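Side-chain contacts in putative isomerase YbhH (Escherichia coli, PDB 6OTV), which is of unknown physiological role but probably acts as an isomerase of the PrpF family, whose fold is that of the diaminopimelate epimerase superfamily: residues Phe103-Gly108 with Pro115-Arg120; Ala71-Leu76 with Asn107-Ala112; Val252-Ala257 with Ile263-Phe268. One frame throughout, in Å; residues are numbered along the deposited sequence.

Interaction 1 (Phe103-Gly108 with Pro115-Arg120)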
# COMPACT_ATOMS: atom_id res chain seq x y z
N PHE A 103 -9.89 -14.55 -10.01
CA PHE A 103 -9.45 -14.64 -11.40
C PHE A 103 -7.93 -14.56 -11.49
O PHE A 103 -7.31 -15.28 -12.29
CB PHE A 103 -10.11 -13.54 -12.23
CG PHE A 103 -9.71 -13.56 -13.68
CD1 PHE A 103 -10.37 -14.38 -14.58
CD2 PHE A 103 -8.69 -12.74 -14.15
CE1 PHE A 103 -10.02 -14.40 -15.92
CE2 PHE A 103 -8.33 -12.75 -15.49
CZ PHE A 103 -9.00 -13.58 -16.37
N ALA A 104 -7.31 -13.70 -10.68
CA ALA A 104 -5.86 -13.57 -10.72
C ALA A 104 -5.17 -14.84 -10.26
O ALA A 104 -4.13 -15.22 -10.80
CB ALA A 104 -5.42 -12.38 -9.86
N ILE A 105 -5.75 -15.53 -9.27
CA ILE A 105 -5.15 -16.76 -8.78
C ILE A 105 -5.30 -17.88 -9.81
O ILE A 105 -4.35 -18.63 -10.07
CB ILE A 105 -5.77 -17.15 -7.42
CG1 ILE A 105 -5.50 -16.06 -6.38
CG2 ILE A 105 -5.23 -18.49 -6.95
CD1 ILE A 105 -6.36 -16.16 -5.14
N GLU A 106 -6.49 -18.01 -10.41
CA GLU A 106 -6.69 -19.07 -11.39
C GLU A 106 -5.84 -18.89 -12.64
O GLU A 106 -5.56 -19.87 -13.33
CB GLU A 106 -8.17 -19.15 -11.78
CG GLU A 106 -9.09 -19.62 -10.66
CD GLU A 106 -10.42 -20.13 -11.18
OE1 GLU A 106 -10.42 -21.14 -11.91
OE2 GLU A 106 -11.46 -19.51 -10.87
N ASN A 107 -5.42 -17.66 -12.95
CA ASN A 107 -4.63 -17.38 -14.14
C ASN A 107 -3.15 -17.14 -13.82
O ASN A 107 -2.43 -16.59 -14.66
CB ASN A 107 -5.21 -16.19 -14.90
CG ASN A 107 -6.57 -16.50 -15.51
OD1 ASN A 107 -6.67 -16.97 -16.64
ND2 ASN A 107 -7.64 -16.24 -14.75
N GLY A 108 -2.70 -17.53 -12.63
CA GLY A 108 -1.29 -17.48 -12.31
C GLY A 108 -0.68 -16.11 -12.15
O GLY A 108 0.54 -15.97 -12.25
N PRO A 115 -5.31 -21.04 4.38
CA PRO A 115 -6.56 -21.34 3.67
C PRO A 115 -7.15 -20.12 2.96
O PRO A 115 -8.23 -20.20 2.39
CB PRO A 115 -7.48 -21.81 4.79
CG PRO A 115 -7.05 -21.01 5.97
CD PRO A 115 -5.55 -20.79 5.81
N VAL A 116 -6.43 -19.00 3.00
CA VAL A 116 -6.84 -17.76 2.37
C VAL A 116 -5.65 -17.19 1.61
O VAL A 116 -4.50 -17.36 2.02
CB VAL A 116 -7.40 -16.75 3.40
CG1 VAL A 116 -7.71 -15.41 2.76
CG2 VAL A 116 -8.65 -17.31 4.06
N THR A 117 -5.93 -16.52 0.50
CA THR A 117 -4.91 -15.84 -0.30
C THR A 117 -5.24 -14.36 -0.36
O THR A 117 -6.34 -13.98 -0.79
CB THR A 117 -4.83 -16.42 -1.71
OG1 THR A 117 -4.53 -17.82 -1.63
CG2 THR A 117 -3.75 -15.71 -2.51
N ARG A 118 -4.30 -13.53 0.08
CA ARG A 118 -4.46 -12.08 0.01
C ARG A 118 -4.05 -11.60 -1.38
O ARG A 118 -3.01 -12.01 -1.90
CB ARG A 118 -3.60 -11.40 1.08
CG ARG A 118 -3.88 -11.88 2.49
CD ARG A 118 -2.91 -11.27 3.50
NE ARG A 118 -3.17 -9.85 3.72
CZ ARG A 118 -2.46 -9.08 4.54
NH1 ARG A 118 -1.44 -9.59 5.22
NH2 ARG A 118 -2.77 -7.80 4.69
N VAL A 119 -4.87 -10.73 -1.97
CA VAL A 119 -4.59 -10.17 -3.29
C VAL A 119 -4.70 -8.66 -3.19
O VAL A 119 -5.77 -8.13 -2.88
CB VAL A 119 -5.55 -10.71 -4.37
CG1 VAL A 119 -5.16 -10.14 -5.73
CG2 VAL A 119 -5.54 -12.23 -4.39
N ARG A 120 -3.60 -7.96 -3.47
CA ARG A 120 -3.57 -6.50 -3.47
C ARG A 120 -3.96 -6.00 -4.86
O ARG A 120 -3.24 -6.24 -5.84
CB ARG A 120 -2.19 -6.00 -3.07
CG ARG A 120 -1.90 -6.18 -1.60
CD ARG A 120 -2.38 -4.98 -0.81
NE ARG A 120 -2.45 -5.25 0.62
CZ ARG A 120 -2.22 -4.33 1.56
NH1 ARG A 120 -1.90 -3.09 1.21
NH2 ARG A 120 -2.31 -4.66 2.84
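Ile105, in the last turn of helix 94-106, meets Thr117 and Val119 of strand 116-123, a compact case of a helix packing on the strand that follows it. Followed outward, the side chain starts with CB directed at the strand. There CG2 lies anti to the backbone N and CG1 anti to the carbonyl carbon (chi1 -61°). From CG1 the chain runs on extended to CD1, and this methyl makes each of the close approaches to the strand. Ile105 CD1 meets Thr117 tip to tip, 3.7 Å from Thr117 CG2 and 3.8 Å from Thr117 CB, and lies 4.1 Å from Val119 CG2. Thr117 and Val119 alternate with Arg118, so their side chains face the helix while the CB of Arg118 points away; its guanidinium forms a salt bridge with Glu131. Thr117 thus presents its methyl to the helix, and its OG1 bonds with Thr136 OG1. Val134 and Val141 also pack against Ile105. Just past Ile105 the helix closes in a Schellman motif with Gly108 as C-prime residue, and Phe103 O accepts two hydrogen bonds from Asn107, from opposite faces of its carbonyl plane: from N at 3.1 Å and, almost straight, from ND2 at 2.7 Å.

Interaction 2 (Ala71-Leu76 with Asn107-Ala112)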
# COMPACT_ATOMS: atom_id res chain seq x y z
N ALA A 71 0.92 -2.99 -5.36
CA ALA A 71 -0.20 -3.88 -5.64
C ALA A 71 0.30 -5.15 -6.32
O ALA A 71 1.40 -5.20 -6.87
CB ALA A 71 -1.25 -3.20 -6.51
N ASP A 72 -0.54 -6.19 -6.27
CA ASP A 72 -0.25 -7.43 -6.97
C ASP A 72 -0.79 -7.40 -8.40
O ASP A 72 -0.06 -7.69 -9.35
CB ASP A 72 -0.83 -8.63 -6.22
CG ASP A 72 -0.36 -8.70 -4.77
OD1 ASP A 72 0.81 -8.34 -4.50
OD2 ASP A 72 -1.16 -9.11 -3.91
N VAL A 73 -2.06 -7.05 -8.57
CA VAL A 73 -2.68 -7.03 -9.88
C VAL A 73 -3.32 -5.67 -10.12
O VAL A 73 -3.71 -4.96 -9.18
CB VAL A 73 -3.74 -8.15 -10.05
CG1 VAL A 73 -3.11 -9.51 -9.81
CG2 VAL A 73 -4.92 -7.92 -9.13
N ASP A 74 -3.41 -5.29 -11.39
CA ASP A 74 -4.14 -4.11 -11.81
C ASP A 74 -5.52 -4.51 -12.33
O ASP A 74 -5.67 -5.56 -12.97
CB ASP A 74 -3.38 -3.35 -12.90
CG ASP A 74 -2.31 -2.45 -12.33
OD1 ASP A 74 -2.33 -2.19 -11.10
OD2 ASP A 74 -1.44 -2.00 -13.10
N TYR A 75 -6.51 -3.66 -12.06
CA TYR A 75 -7.90 -3.93 -12.41
C TYR A 75 -8.47 -2.71 -13.11
O TYR A 75 -8.60 -1.64 -12.50
CB TYR A 75 -8.71 -4.28 -11.15
CG TYR A 75 -10.20 -4.08 -11.25
CD1 TYR A 75 -10.95 -4.68 -12.26
CD2 TYR A 75 -10.88 -3.30 -10.31
CE1 TYR A 75 -12.32 -4.50 -12.33
CE2 TYR A 75 -12.25 -3.12 -10.38
CZ TYR A 75 -12.96 -3.72 -11.39
OH TYR A 75 -14.33 -3.53 -11.46
N LEU A 76 -8.80 -2.86 -14.39
CA LEU A 76 -9.44 -1.82 -15.18
C LEU A 76 -10.87 -2.24 -15.46
O LEU A 76 -11.11 -3.29 -16.06
CB LEU A 76 -8.68 -1.58 -16.49
CG LEU A 76 -9.34 -0.61 -17.48
CD1 LEU A 76 -9.47 0.78 -16.88
CD2 LEU A 76 -8.55 -0.57 -18.78
N ASN A 107 -5.42 -17.66 -12.95
CA ASN A 107 -4.63 -17.38 -14.14
C ASN A 107 -3.15 -17.14 -13.82
O ASN A 107 -2.43 -16.59 -14.66
CB ASN A 107 -5.21 -16.19 -14.90
CG ASN A 107 -6.57 -16.50 -15.51
OD1 ASN A 107 -6.67 -16.97 -16.64
ND2 ASN A 107 -7.64 -16.24 -14.75
N GLY A 108 -2.70 -17.53 -12.63
CA GLY A 108 -1.29 -17.48 -12.31
C GLY A 108 -0.68 -16.11 -12.15
O GLY A 108 0.54 -15.97 -12.25
N LEU A 109 -1.49 -15.08 -11.90
CA LEU A 109 -0.96 -13.75 -11.65
C LEU A 109 -0.42 -13.58 -10.23
O LEU A 109 0.28 -12.60 -9.96
CB LEU A 109 -2.03 -12.69 -11.91
CG LEU A 109 -2.62 -12.69 -13.32
CD1 LEU A 109 -3.65 -11.59 -13.46
CD2 LEU A 109 -1.52 -12.54 -14.36
N ILE A 110 -0.73 -14.51 -9.33
CA ILE A 110 -0.23 -14.47 -7.96
C ILE A 110 -0.32 -15.88 -7.39
O ILE A 110 -1.23 -16.64 -7.72
CB ILE A 110 -1.03 -13.45 -7.10
CG1 ILE A 110 -0.52 -13.44 -5.66
CG2 ILE A 110 -2.53 -13.74 -7.16
CD1 ILE A 110 -1.27 -12.48 -4.76
N ALA A 111 0.66 -16.22 -6.55
CA ALA A 111 0.68 -17.54 -5.93
C ALA A 111 -0.36 -17.62 -4.83
O ALA A 111 -0.58 -16.66 -4.09
CB ALA A 111 2.07 -17.83 -5.37
N ALA A 112 -0.99 -18.78 -4.71
CA ALA A 112 -2.01 -19.01 -3.70
C ALA A 112 -1.37 -19.46 -2.39
O ALA A 112 -0.37 -20.17 -2.38
CB ALA A 112 -3.01 -20.06 -4.17
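The backbones of Asp72-Val73 and Leu109-Ile110 come no nearer than about 7 Å between CA atoms, 7.1 Å for Asp72 CA to Ile110 CA, with no hydrogen bond between them, so side chains alone bridge the gap. Val73 and Leu109 cross at about a right angle. One methyl of the valine, CG1, is turned anti to the carbonyl carbon (chi1 -57°) and lies 4.0 Å from Leu109 CB, so it is the root of the leucine side chain that is touched. This is the start of strand 73-80 packing on the loop that leaves helix 94-106 through a Schellman motif; Ala104 of the helix also packs on Val73, and Ile63 of the neighbouring strand on Leu109. Ile110 is fully extended, CG1 anti to the backbone N and CD1 continuing the zigzag, which carries its terminal methyl to Asp72. There CD1 lies 3.5 Å from Asp72 OD2 and 3.9 Å from Asp72 CG, an apolar group set against a carboxylate whose polar needs are met by other partners. Asp72 OD2 accepts a hydrogen bond from the backbone N of Arg120, and Asp72 OD1 forms a salt bridge with Arg118 of the second subunit, whose side chain also packs on Ile110.

Interaction 3 (Val252-Ala257 with Ile263-Phe268)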
# COMPACT_ATOMS: atom_id res chain seq x y z
N VAL A 252 -26.73 12.00 -2.14
CA VAL A 252 -27.34 10.87 -1.45
C VAL A 252 -28.42 11.40 -0.51
O VAL A 252 -28.12 12.16 0.41
CB VAL A 252 -26.32 10.05 -0.65
CG1 VAL A 252 -27.02 8.92 0.07
CG2 VAL A 252 -25.22 9.52 -1.57
N LEU A 253 -29.66 10.99 -0.75
CA LEU A 253 -30.74 11.26 0.19
C LEU A 253 -30.74 10.20 1.28
O LEU A 253 -30.71 9.00 0.99
CB LEU A 253 -32.09 11.28 -0.53
CG LEU A 253 -32.27 12.34 -1.62
CD1 LEU A 253 -33.71 12.33 -2.12
CD2 LEU A 253 -31.90 13.71 -1.10
N ILE A 254 -30.75 10.63 2.54
CA ILE A 254 -30.70 9.71 3.66
C ILE A 254 -31.95 9.86 4.52
O ILE A 254 -32.57 10.92 4.59
CB ILE A 254 -29.43 9.88 4.52
CG1 ILE A 254 -29.42 11.25 5.21
CG2 ILE A 254 -28.18 9.69 3.67
CD1 ILE A 254 -28.44 11.33 6.36
N SER A 255 -32.30 8.76 5.18
CA SER A 255 -33.43 8.69 6.10
C SER A 255 -33.19 7.50 7.02
O SER A 255 -32.36 6.64 6.71
CB SER A 255 -34.76 8.54 5.35
OG SER A 255 -34.82 7.32 4.63
N PRO A 256 -33.88 7.44 8.16
CA PRO A 256 -33.66 6.30 9.07
C PRO A 256 -33.98 4.98 8.40
O PRO A 256 -34.79 4.90 7.48
CB PRO A 256 -34.62 6.59 10.23
CG PRO A 256 -34.84 8.06 10.19
CD PRO A 256 -34.80 8.43 8.74
N ALA A 257 -33.32 3.93 8.88
CA ALA A 257 -33.56 2.58 8.38
C ALA A 257 -34.97 2.12 8.73
O ALA A 257 -35.56 2.56 9.72
CB ALA A 257 -32.54 1.60 8.94
N ILE A 263 -29.21 2.89 8.42
CA ILE A 263 -29.63 4.06 7.66
C ILE A 263 -30.23 3.58 6.35
O ILE A 263 -29.93 2.48 5.88
CB ILE A 263 -28.41 5.00 7.44
CG1 ILE A 263 -28.85 6.36 6.87
CG2 ILE A 263 -27.39 4.35 6.55
CD1 ILE A 263 -27.73 7.38 6.85
N ASN A 264 -31.09 4.41 5.76
CA ASN A 264 -31.66 4.17 4.45
C ASN A 264 -31.22 5.28 3.51
O ASN A 264 -31.18 6.45 3.90
CB ASN A 264 -33.19 4.11 4.52
CG ASN A 264 -33.85 4.13 3.15
OD1 ASN A 264 -33.87 3.12 2.44
ND2 ASN A 264 -34.38 5.28 2.77
N VAL A 265 -30.87 4.92 2.27
CA VAL A 265 -30.29 5.88 1.35
C VAL A 265 -30.97 5.79 -0.01
O VAL A 265 -31.54 4.77 -0.38
CB VAL A 265 -28.76 5.70 1.18
CG1 VAL A 265 -28.05 5.76 2.54
CG2 VAL A 265 -28.44 4.40 0.46
N ARG A 266 -30.91 6.91 -0.74
CA ARG A 266 -31.28 6.97 -2.15
C ARG A 266 -30.10 7.59 -2.88
O ARG A 266 -29.79 8.77 -2.69
CB ARG A 266 -32.56 7.79 -2.35
CG ARG A 266 -33.82 7.10 -1.85
CD ARG A 266 -34.05 5.79 -2.58
NE ARG A 266 -35.25 5.09 -2.12
CZ ARG A 266 -35.26 4.17 -1.16
NH1 ARG A 266 -34.13 3.83 -0.53
NH2 ARG A 266 -36.40 3.58 -0.81
N TYR A 267 -29.45 6.79 -3.72
CA TYR A 267 -28.16 7.14 -4.31
C TYR A 267 -28.37 7.69 -5.72
O TYR A 267 -28.87 6.98 -6.60
CB TYR A 267 -27.26 5.90 -4.34
CG TYR A 267 -25.82 6.14 -4.73
CD1 TYR A 267 -24.93 6.74 -3.84
CD2 TYR A 267 -25.33 5.72 -5.96
CE1 TYR A 267 -23.60 6.95 -4.18
CE2 TYR A 267 -24.00 5.92 -6.31
CZ TYR A 267 -23.14 6.53 -5.42
OH TYR A 267 -21.82 6.74 -5.76
N PHE A 268 -27.99 8.95 -5.93
CA PHE A 268 -28.16 9.60 -7.22
C PHE A 268 -26.84 9.61 -7.99
O PHE A 268 -25.78 9.85 -7.41
CB PHE A 268 -28.71 11.01 -7.05
CG PHE A 268 -30.17 11.04 -6.70
CD1 PHE A 268 -31.13 11.14 -7.69
CD2 PHE A 268 -30.59 10.95 -5.38
CE1 PHE A 268 -32.48 11.16 -7.38
CE2 PHE A 268 -31.94 10.97 -5.06
CZ PHE A 268 -32.88 11.07 -6.06
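Val252 and Tyr267 form a non-hydrogen-bonded antiparallel pair, and the valine splits its two methyls between two neighbours. CG2 sits 3.6 Å from Tyr267 CD1, meeting the ring at a slant, while CG1 comes to 3.8 Å from Val265 CB. The next bump along this face is Ile254. Its CG2 approaches Val265 CG1, and the tip of Ile263 fits against the base of its branch, with Ile263 CD1 3.8 Å from Ile254 CB. The long reach of Ile263 follows from its extended chain: CG1 is anti to the backbone N and CD1 continues the zigzag (chi1 -170°, chi2 171°), so CD1 swings toward Ile254 although CB sets out away from the partner strand. Ile285 of helix 279-290 packs on Val252, Ile263 and Val265, so that helix lies on this largely apolar face.

The other face is mixed. At one end Leu253 lays CG and CD1 against a single ring carbon, Phe268 CE2 (3.7 Å from CD1), and Ile227 of helix 221-237 touches both residues. At the other end the interlock is polar: Asn264 ND2 gives a hydrogen bond of 2.8 Å to Ser255 OG, which lies close to the amide plane of Asn264, and also bonds with Gly210 O. Arg266 lies between these ends; its chain, bent at chi2, folds back so that NH1 reaches Val265 O and, at a poorer angle, Asn264 OD1. Beneath the side chains the two hydrogen-bonded pairs, Leu253 with Arg266 and Ser255 with Asn264, contribute four backbone bonds, the two shortest being Arg266 N to Leu253 O and Asn264 N to Ser255 O, both 2.7 Å. The segments 252-255 and 263-267 run at 157° to each other, nearly antiparallel, a beta hairpin with a helix packed on either face.

Following the chain from the N terminus, strand 73-80 comes first, and interaction 2 brings residues 107-112 back to its start, closing a loop of 30 residues that holds the whole of helix 94-106. Interaction 1 then closes the short loop between that helix and strand 116-123. The two share Asn107 and Gly108, so their spans interlock: neither nests in the other, and interaction 1 opens before interaction 2 has closed. Together, their centres 7 Å apart, they tie helix 94-106 and its following loop to the neighbouring strands 73-80 and 116-123, and both reach the second subunit. Interaction 3, a later hairpin joining strands 250-255 and 263-267, lies about 35 Å from both between centres, touching neither.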